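Local coordinates for periplasmic binding protein/LacI transcriptional regulator (Burkholderia multivorans, PDB 4YLE) that probably binds a simple sugar in the periplasm and hands it to an ABC transporter for uptake, at residues A163-S174 with G194-W205. Residues are numbered along the deposited sequence; the frame is centred on the assembly and turned at random.
Sequences AGDQVGIVEGVS and GMKVVSVQSGEW
Gly194 O, just past helix 177-193, takes the N-H of Gly164 at 2.7 Å, the donor standing well above the carbonyl plane. Met195, a selenomethionine, lays CB against Asp165 O and bends back until CE lies 3.8 Å from Ala163 N. Lys196 then starts the parallel pairing, giving its N-H to Asp165 O and accepting from Val167 N. Val197 sends CG1 to Ile169 CD1 (3.7 Å). At Val198 the edge strand bulges: its N-H still reaches Val167 O, but an extra residue slips in, and the buried N of Ser199 finds no partner. This is a right-handed beta-alpha-beta crossover in the four-stranded parallel sheet of one lobe of a periplasmic binding protein; strand 226-229 flanks 166-171 on its other edge. Val200 CG2 packs on Ile169 CB, while CG1 nears Glu171 OE2, which Thr183 holds. Ser202 OG, anti to its own N (chi1 179°), donates to Gly172 O at 2.8 Å and accepts from Glu204 N, an ST turn. Gly172 CA sits 3.4 Å from the centroid of the six-membered ring of Trp205, squarely over its face, and Val173 CG2 touches CD1; the Trp205 side chain comes within about 4 Å of an unidentified bound ligand.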
ATOM      1  N   ALA A 163      27.778   5.912   8.035  1.00 35.66           N
ATOM      2  CA  ALA A 163      27.892   7.089   7.196  1.00 36.21           C
ATOM      3  C   ALA A 163      28.668   6.792   5.925  1.00 34.63           C
ATOM      4  O   ALA A 163      29.698   6.094   5.956  1.00 35.60           O
ATOM      5  CB  ALA A 163      28.559   8.213   7.981  1.00 44.14           C
ATOM      6  N   GLY A 164      28.173   7.328   4.810  1.00 35.62           N
ATOM      7  CA  GLY A 164      28.784   7.133   3.507  1.00 30.59           C
ATOM      8  C   GLY A 164      28.377   5.857   2.779  1.00 28.75           C
ATOM      9  O   GLY A 164      28.677   5.690   1.590  1.00 37.28           O
ATOM     10  N   ASP A 165      27.712   4.940   3.474  1.00 31.13           N
ATOM     11  CA  ASP A 165      27.259   3.711   2.817  1.00 26.21           C
ATOM     12  C   ASP A 165      26.258   3.993   1.695  1.00 32.44           C
ATOM     13  O   ASP A 165      25.310   4.735   1.892  1.00 28.55           O
ATOM     14  CB  ASP A 165      26.596   2.764   3.807  1.00 25.51           C
ATOM     15  CG  ASP A 165      27.584   1.999   4.656  1.00 26.99           C
ATOM     16  OD1 ASP A 165      28.806   2.125   4.442  1.00 28.48           O
ATOM     17  OD2 ASP A 165      27.107   1.253   5.529  1.00 30.71           O
ATOM     18  N   GLN A 166      26.490   3.374   0.542  1.00 28.13           N
ATOM     19  CA  GLN A 166      25.603   3.449  -0.613  1.00 25.54           C
ATOM     20  C   GLN A 166      24.385   2.546  -0.465  1.00 26.70           C
ATOM     21  O   GLN A 166      24.512   1.367  -0.140  1.00 21.11           O
ATOM     22  CB  GLN A 166      26.354   3.035  -1.874  1.00 25.32           C
ATOM     23  CG  GLN A 166      27.456   4.012  -2.305  1.00 25.39           C
ATOM     24  CD  GLN A 166      28.210   3.523  -3.504  1.00 27.40           C
ATOM     25  OE1 GLN A 166      28.229   2.330  -3.796  1.00 32.62           O
ATOM     26  NE2 GLN A 166      28.855   4.447  -4.215  1.00 39.92           N
ATOM     27  N   VAL A 167      23.193   3.078  -0.728  1.00 20.47           N
ATOM     28  CA  VAL A 167      21.983   2.265  -0.736  1.00 18.99           C
ATOM     29  C   VAL A 167      21.108   2.616  -1.942  1.00 18.36           C
ATOM     30  O   VAL A 167      21.266   3.685  -2.525  1.00 19.11           O
ATOM     31  CB  VAL A 167      21.195   2.456   0.592  1.00 19.05           C
ATOM     32  CG1 VAL A 167      22.169   2.305   1.771  1.00 19.88           C
ATOM     33  CG2 VAL A 167      20.534   3.819   0.625  1.00 23.24           C
ATOM     34  N   GLY A 168      20.222   1.692  -2.311  1.00 17.24           N
ATOM     35  CA  GLY A 168      19.245   1.902  -3.355  1.00 17.50           C
ATOM     36  C   GLY A 168      17.858   1.763  -2.804  1.00 17.20           C
ATOM     37  O   GLY A 168      17.633   1.001  -1.873  1.00 16.50           O
ATOM     38  N   ILE A 169      16.928   2.538  -3.373  1.00 16.12           N
ATOM     39  CA  ILE A 169      15.513   2.462  -3.015  1.00 15.00           C
ATOM     40  C   ILE A 169      14.723   1.868  -4.181  1.00 17.42           C
ATOM     41  O   ILE A 169      14.755   2.379  -5.309  1.00 16.20           O
ATOM     42  CB  ILE A 169      14.962   3.843  -2.642  1.00 16.88           C
ATOM     43  CG1 ILE A 169      15.731   4.370  -1.444  1.00 16.01           C
ATOM     44  CG2 ILE A 169      13.451   3.782  -2.339  1.00 18.87           C
ATOM     45  CD1 ILE A 169      15.350   5.789  -1.007  1.00 16.85           C
ATOM     46  N   VAL A 170      14.034   0.777  -3.890  1.00 17.21           N
ATOM     47  CA  VAL A 170      13.141   0.132  -4.833  1.00 15.30           C
ATOM     48  C   VAL A 170      11.715   0.595  -4.492  1.00 18.50           C
ATOM     49  O   VAL A 170      11.161   0.230  -3.464  1.00 20.70           O
ATOM     50  CB  VAL A 170      13.260  -1.387  -4.794  1.00 14.68           C
ATOM     51  CG1 VAL A 170      12.458  -2.011  -5.958  1.00 19.88           C
ATOM     52  CG2 VAL A 170      14.706  -1.802  -4.892  1.00 15.72           C
ATOM     53  N   GLU A 171      11.156   1.419  -5.373  1.00 16.52           N
ATOM     54  CA  GLU A 171       9.939   2.166  -5.129  1.00 14.66           C
ATOM     55  C   GLU A 171       8.699   1.483  -5.693  1.00 17.02           C
ATOM     56  O   GLU A 171       8.791   0.689  -6.622  1.00 16.29           O
ATOM     57  CB  GLU A 171      10.144   3.539  -5.764  1.00 23.10           C
ATOM     58  CG  GLU A 171       9.026   4.459  -5.844  1.00 43.33           C
ATOM     59  CD  GLU A 171       9.557   5.774  -6.321  1.00 39.48           C
ATOM     60  OE1 GLU A 171       9.616   6.018  -7.550  1.00 36.73           O
ATOM     61  OE2 GLU A 171       9.987   6.520  -5.441  1.00 28.41           O
ATOM     62  N   GLY A 172       7.543   1.756  -5.104  1.00 15.42           N
ATOM     63  CA  GLY A 172       6.288   1.287  -5.692  1.00 18.18           C
ATOM     64  C   GLY A 172       5.941   2.031  -6.980  1.00 21.02           C
ATOM     65  O   GLY A 172       6.755   2.777  -7.547  1.00 23.09           O
ATOM     66  N   VAL A 173       4.702   1.841  -7.453  1.00 19.45           N
ATOM     67  CA  VAL A 173       4.194   2.578  -8.625  1.00 19.86           C
ATOM     68  C   VAL A 173       4.337   4.077  -8.370  1.00 23.96           C
ATOM     69  O   VAL A 173       3.747   4.605  -7.445  1.00 23.96           O
ATOM     70  CB  VAL A 173       2.711   2.196  -8.921  1.00 26.77           C
ATOM     71  CG1 VAL A 173       2.089   3.120  -9.927  1.00 30.81           C
ATOM     72  CG2 VAL A 173       2.609   0.752  -9.400  1.00 25.82           C
ATOM     73  N   SER A 174       5.132   4.758  -9.198  1.00 24.48           N
ATOM     74  CA  SER A 174       5.564   6.131  -8.899  1.00 27.85           C
ATOM     75  C   SER A 174       4.448   7.188  -8.900  1.00 28.14           C
ATOM     76  O   SER A 174       4.625   8.273  -8.351  1.00 37.67           O
ATOM     77  CB  SER A 174       6.667   6.533  -9.880  1.00 32.88           C
ATOM     78  OG  SER A 174       7.777   5.670  -9.687  1.00 35.20           O
ATOM     79  N   GLY A 194      23.487   9.646   7.515  1.00 37.93           N
ATOM     80  CA  GLY A 194      24.675   9.882   6.724  1.00 37.98           C
ATOM     81  C   GLY A 194      24.910   8.914   5.573  1.00 35.77           C
ATOM     82  O   GLY A 194      25.990   8.947   4.979  1.00 36.52           O
HETATM   83  N   MSE A 195      23.932   8.063   5.237  1.00 33.15           N
HETATM   84  CA  MSE A 195      24.064   7.159   4.085  1.00 31.18           C
HETATM   85  C   MSE A 195      23.776   7.919   2.817  1.00 30.81           C
HETATM   86  O   MSE A 195      23.197   8.996   2.854  1.00 39.16           O
HETATM   87  CB  MSE A 195      23.125   5.941   4.159  1.00 28.86           C
HETATM   88  CG  MSE A 195      23.439   4.951   5.264  1.00 39.72           C
HETATM   89 SE   MSE A 195      22.447   5.323   6.928  1.00 40.84          SE
HETATM   90  CE  MSE A 195      23.990   5.254   8.146  1.00 36.16           C
ATOM     91  N   LYS A 196      24.204   7.354   1.700  1.00 29.80           N
ATOM     92  CA  LYS A 196      24.011   7.951   0.388  1.00 32.09           C
ATOM     93  C   LYS A 196      23.077   7.121  -0.519  1.00 30.30           C
ATOM     94  O   LYS A 196      23.384   5.991  -0.896  1.00 26.09           O
ATOM     95  CB  LYS A 196      25.364   8.129  -0.283  1.00 44.03           C
ATOM     96  CG  LYS A 196      25.326   9.018  -1.494  1.00 57.29           C
ATOM     97  CD  LYS A 196      26.729   9.231  -2.039  1.00 56.26           C
ATOM     98  CE  LYS A 196      26.731   9.411  -3.553  1.00 54.95           C
ATOM     99  NZ  LYS A 196      27.811   8.585  -4.173  1.00 63.40           N
ATOM    100  N   VAL A 197      21.922   7.677  -0.873  1.00 29.88           N
ATOM    101  CA  VAL A 197      21.026   6.988  -1.795  1.00 26.46           C
ATOM    102  C   VAL A 197      21.536   7.189  -3.205  1.00 25.23           C
ATOM    103  O   VAL A 197      21.480   8.302  -3.725  1.00 30.04           O
ATOM    104  CB  VAL A 197      19.567   7.502  -1.684  1.00 24.69           C
ATOM    105  CG1 VAL A 197      18.635   6.687  -2.564  1.00 23.65           C
ATOM    106  CG2 VAL A 197      19.094   7.433  -0.260  1.00 27.17           C
ATOM    107  N   VAL A 198      22.020   6.128  -3.841  1.00 24.32           N
ATOM    108  CA  VAL A 198      22.613   6.269  -5.169  1.00 24.76           C
ATOM    109  C   VAL A 198      21.646   5.949  -6.310  1.00 26.37           C
ATOM    110  O   VAL A 198      21.929   6.270  -7.460  1.00 26.45           O
ATOM    111  CB  VAL A 198      23.877   5.389  -5.284  1.00 24.76           C
ATOM    112  CG1 VAL A 198      24.882   5.890  -4.270  1.00 28.95           C
ATOM    113  CG2 VAL A 198      23.542   3.906  -5.060  1.00 23.15           C
ATOM    114  N   SER A 199      20.499   5.348  -5.999  1.00 22.48           N
ATOM    115  CA  SER A 199      19.566   4.950  -7.050  1.00 21.76           C
ATOM    116  C   SER A 199      18.156   4.848  -6.483  1.00 21.17           C
ATOM    117  O   SER A 199      17.987   4.352  -5.385  1.00 20.19           O
ATOM    118  CB  SER A 199      19.981   3.610  -7.666  1.00 20.96           C
ATOM    119  OG  SER A 199      19.285   3.370  -8.869  1.00 23.43           O
ATOM    120  N   VAL A 200      17.178   5.368  -7.225  1.00 21.11           N
ATOM    121  CA  VAL A 200      15.770   5.188  -6.883  1.00 20.31           C
ATOM    122  C   VAL A 200      15.074   4.774  -8.161  1.00 23.96           C
ATOM    123  O   VAL A 200      15.112   5.518  -9.141  1.00 23.74           O
ATOM    124  CB  VAL A 200      15.114   6.478  -6.299  1.00 21.97           C
ATOM    125  CG1 VAL A 200      13.641   6.242  -5.956  1.00 21.41           C
ATOM    126  CG2 VAL A 200      15.837   6.932  -5.042  1.00 23.68           C
ATOM    127  N   GLN A 201      14.476   3.582  -8.157  1.00 19.79           N
ATOM    128  CA  GLN A 201      13.802   3.024  -9.319  1.00 19.24           C
ATOM    129  C   GLN A 201      12.552   2.268  -8.901  1.00 20.02           C
ATOM    130  O   GLN A 201      12.499   1.671  -7.831  1.00 19.01           O
ATOM    131  CB  GLN A 201      14.722   2.076 -10.086  1.00 21.36           C
ATOM    132  CG  GLN A 201      16.047   2.695 -10.565  1.00 23.54           C
ATOM    133  CD  GLN A 201      16.961   1.660 -11.177  1.00 38.28           C
ATOM    134  OE1 GLN A 201      16.546   0.898 -12.052  1.00 42.18           O
ATOM    135  NE2 GLN A 201      18.216   1.614 -10.713  1.00 33.57           N
ATOM    136  N   SER A 202      11.556   2.279  -9.764  1.00 19.65           N
ATOM    137  CA  SER A 202      10.297   1.608  -9.444  1.00 21.81           C
ATOM    138  C   SER A 202      10.294   0.137  -9.830  1.00 20.80           C
ATOM    139  O   SER A 202      10.600  -0.237 -10.967  1.00 21.99           O
ATOM    140  CB  SER A 202       9.131   2.312 -10.132  1.00 21.22           C
ATOM    141  OG  SER A 202       7.915   1.653  -9.852  1.00 20.77           O
ATOM    142  N   GLY A 203       9.913  -0.688  -8.863  1.00 20.29           N
ATOM    143  CA  GLY A 203       9.656  -2.088  -9.088  1.00 16.97           C
ATOM    144  C   GLY A 203       8.158  -2.358  -9.191  1.00 19.11           C
ATOM    145  O   GLY A 203       7.755  -3.510  -9.187  1.00 19.93           O
ATOM    146  N   GLU A 204       7.371  -1.291  -9.284  1.00 19.06           N
ATOM    147  CA  GLU A 204       5.927  -1.319  -9.560  1.00 18.23           C
ATOM    148  C   GLU A 204       5.106  -2.250  -8.642  1.00 20.11           C
ATOM    149  O   GLU A 204       4.081  -2.776  -9.052  1.00 20.40           O
ATOM    150  CB  GLU A 204       5.699  -1.713 -11.023  1.00 27.10           C
ATOM    151  CG  GLU A 204       6.150  -0.607 -11.976  1.00 29.07           C
ATOM    152  CD  GLU A 204       6.187  -1.071 -13.385  1.00 45.67           C
ATOM    153  OE1 GLU A 204       5.220  -1.744 -13.792  1.00 40.42           O
ATOM    154  OE2 GLU A 204       7.187  -0.780 -14.073  1.00 64.94           O
ATOM    155  N   TRP A 205       5.616  -2.430  -7.430  1.00 19.35           N
ATOM    156  CA  TRP A 205       5.013  -3.197  -6.343  1.00 17.54           C
ATOM    157  C   TRP A 205       5.138  -4.698  -6.531  1.00 15.53           C
ATOM    158  O   TRP A 205       4.615  -5.459  -5.707  1.00 15.85           O
ATOM    159  CB  TRP A 205       3.526  -2.877  -6.152  1.00 17.50           C
ATOM    160  CG  TRP A 205       3.124  -1.478  -5.796  1.00 18.96           C
ATOM    161  CD1 TRP A 205       2.194  -0.719  -6.435  1.00 22.80           C
ATOM    162  CD2 TRP A 205       3.570  -0.691  -4.665  1.00 18.79           C
ATOM    163  NE1 TRP A 205       2.039   0.484  -5.795  1.00 23.63           N
ATOM    164  CE2 TRP A 205       2.863   0.524  -4.701  1.00 22.86           C
ATOM    165  CE3 TRP A 205       4.505  -0.897  -3.647  1.00 17.71           C
ATOM    166  CZ2 TRP A 205       3.057   1.534  -3.756  1.00 19.83           C
ATOM    167  CZ3 TRP A 205       4.683   0.102  -2.689  1.00 18.42           C
ATOM    168  CH2 TRP A 205       3.962   1.301  -2.759  1.00 17.75           C
TER
HETATM  169  O   HOH W   1       5.896   3.355 -11.638  1.00 34.25           O